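Local coordinates for protein Dot/Icm T4SS effector (Legionella pneumophila subsp. pneumophila, PDB 4HFV) that is a putative effector of the Dot/Icm type IV secretion system, of unknown biochemical activity, perhaps acting within the interplay of effectors and metaeffectors in the infected host cell, at residues K11-I16 and L62-S67. Numbering follows the deposited sequence.
Sequences KLKGSI and LLDNSS
K13 and D64 alone carry this contact, reaching for each other from opposite directions. The link is a salt bridge with a hydrogen bond inside it: K13 NZ donates to D64 OD2 at 2.5 Å, a short separation. The ammonium meets OD2 on its syn side, the side facing the other carboxylate oxygen, but lies 25° out of the carboxylate plane. D64 OD1 stays 3.5 Å from K13 NZ, so the grip is one-pronged, through a single oxygen. It is the length of the lysine that makes the bridge possible. CG stands anti to the backbone N (chi1 169°) and every later torsion is also close to trans, which carries the ammonium straight across between backbones whose nearest CA atoms, those of K13 and D64, are 9.8 Å apart.

Carbon contact adds little: K13 CE passes 3.5 Å from D64 OD2, and just 78 Å² is buried in all. The second carboxylate oxygen, D64 OD1, is hydrogen-bonded to the hydroxyl of Y9, at the start of helix 9-27. Both oxygens of D64 are thus tied to that helix, which would limit rotation of the carboxylate.

On the acid's own side, L63 O accepts both S66 N, at 2.9 Å, and S66 OG, at 2.8 Å; the hydroxyl lies in the carbonyl plane on a lone pair. Beneath the bridge, L12 and L63 turn instead to helix 70-90, packing on L77 and V76 respectively. This is a surface salt bridge between two helices of an all-helical fold, joining helix 9-27 to the C-terminal end of helix 49-64, away from the succinate-binding residues.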
loop_
_atom_site.group_PDB
_atom_site.type_symbol
_atom_site.label_atom_id
_atom_site.label_comp_id
_atom_site.label_asym_id
_atom_site.label_seq_id
_atom_site.Cartn_x
_atom_site.Cartn_y
_atom_site.Cartn_z
ATOM N N LYS A 11 23.405 16.207 -9.451
ATOM C CA LYS A 11 22.973 17.515 -9.885
ATOM C C LYS A 11 21.924 18.068 -8.926
ATOM O O LYS A 11 22.032 19.227 -8.465
ATOM C CB LYS A 11 22.410 17.441 -11.291
ATOM C CG LYS A 11 22.110 18.796 -11.885
ATOM C CD LYS A 11 20.836 18.759 -12.656
ATOM C CE LYS A 11 21.008 19.334 -14.036
ATOM N NZ LYS A 11 20.601 20.773 -14.112
ATOM N N LEU A 12 20.942 17.245 -8.562
ATOM C CA LEU A 12 19.872 17.690 -7.674
ATOM C C LEU A 12 20.405 18.016 -6.288
ATOM O O LEU A 12 20.009 19.012 -5.673
ATOM C CB LEU A 12 18.749 16.612 -7.592
ATOM C CG LEU A 12 17.551 17.009 -6.732
ATOM C CD1 LEU A 12 16.926 18.342 -7.121
ATOM C CD2 LEU A 12 16.479 15.899 -6.759
ATOM N N LYS A 13 21.273 17.150 -5.776
ATOM C CA LYS A 13 21.952 17.375 -4.516
ATOM C C LYS A 13 22.628 18.733 -4.552
ATOM O O LYS A 13 22.519 19.522 -3.628
ATOM C CB LYS A 13 23.017 16.300 -4.317
ATOM C CG LYS A 13 23.942 16.565 -3.194
ATOM C CD LYS A 13 25.076 15.547 -3.073
ATOM C CE LYS A 13 25.999 15.946 -1.889
ATOM N NZ LYS A 13 27.021 14.907 -1.494
ATOM N N GLY A 14 23.351 18.986 -5.636
ATOM C CA GLY A 14 24.040 20.252 -5.800
ATOM C C GLY A 14 23.103 21.449 -5.796
ATOM O O GLY A 14 23.364 22.455 -5.128
ATOM N N SER A 15 21.985 21.373 -6.507
ATOM C CA SER A 15 21.174 22.576 -6.599
ATOM C C SER A 15 20.392 22.760 -5.316
ATOM O O SER A 15 20.138 23.887 -4.917
ATOM C CB SER A 15 20.259 22.575 -7.843
ATOM O OG SER A 15 19.301 21.586 -7.724
ATOM N N ILE A 16 20.061 21.674 -4.615
ATOM C CA ILE A 16 19.358 21.823 -3.355
ATOM C C ILE A 16 20.301 22.448 -2.327
ATOM O O ILE A 16 19.903 23.298 -1.540
ATOM C CB ILE A 16 18.798 20.466 -2.857
ATOM C CG1 ILE A 16 17.560 20.078 -3.676
ATOM C CG2 ILE A 16 18.450 20.516 -1.354
ATOM C CD1 ILE A 16 17.138 18.691 -3.415
ATOM N N LEU A 62 22.434 10.408 3.974
ATOM C CA LEU A 62 22.158 8.971 4.085
ATOM C C LEU A 62 22.280 8.312 2.705
ATOM O O LEU A 62 22.877 7.240 2.551
ATOM C CB LEU A 62 20.779 8.713 4.719
ATOM C CG LEU A 62 20.631 9.062 6.223
ATOM C CD1 LEU A 62 19.159 9.030 6.673
ATOM C CD2 LEU A 62 21.480 8.163 7.089
ATOM N N LEU A 63 21.727 8.959 1.692
ATOM C CA LEU A 63 21.881 8.443 0.333
ATOM C C LEU A 63 23.351 8.380 -0.077
ATOM O O LEU A 63 23.786 7.394 -0.673
ATOM C CB LEU A 63 21.045 9.274 -0.647
ATOM C CG LEU A 63 19.537 9.158 -0.424
ATOM C CD1 LEU A 63 18.762 10.175 -1.161
ATOM C CD2 LEU A 63 19.007 7.721 -0.798
ATOM N N ASP A 64 24.114 9.424 0.264
ATOM C CA ASP A 64 25.540 9.464 -0.028
ATOM C C ASP A 64 26.247 8.255 0.591
ATOM O O ASP A 64 27.120 7.683 -0.020
ATOM C CB ASP A 64 26.185 10.724 0.532
ATOM C CG ASP A 64 25.899 11.974 -0.307
ATOM O OD1 ASP A 64 25.213 11.875 -1.342
ATOM O OD2 ASP A 64 26.380 13.076 0.083
ATOM N N ASN A 65 25.841 7.874 1.800
ATOM C CA ASN A 65 26.413 6.718 2.507
ATOM C C ASN A 65 25.774 5.392 2.107
ATOM O O ASN A 65 26.133 4.338 2.652
ATOM C CB ASN A 65 26.196 6.844 4.010
ATOM C CG ASN A 65 26.920 8.014 4.637
ATOM O OD1 ASN A 65 27.843 8.589 4.066
ATOM N ND2 ASN A 65 26.504 8.358 5.856
ATOM N N SER A 66 24.789 5.419 1.214
ATOM C CA SER A 66 24.087 4.180 0.887
ATOM C C SER A 66 24.791 3.405 -0.222
ATOM O O SER A 66 25.722 3.904 -0.847
ATOM C CB SER A 66 22.648 4.446 0.515
ATOM O OG SER A 66 22.529 4.926 -0.797
ATOM N N SER A 67 24.344 2.169 -0.424
ATOM C CA SER A 67 24.810 1.335 -1.520
ATOM C C SER A 67 23.841 1.399 -2.706
ATOM O O SER A 67 23.916 0.578 -3.629
ATOM C CB SER A 67 24.908 -0.121 -1.030
ATOM O OG SER A 67 23.661 -0.565 -0.481
#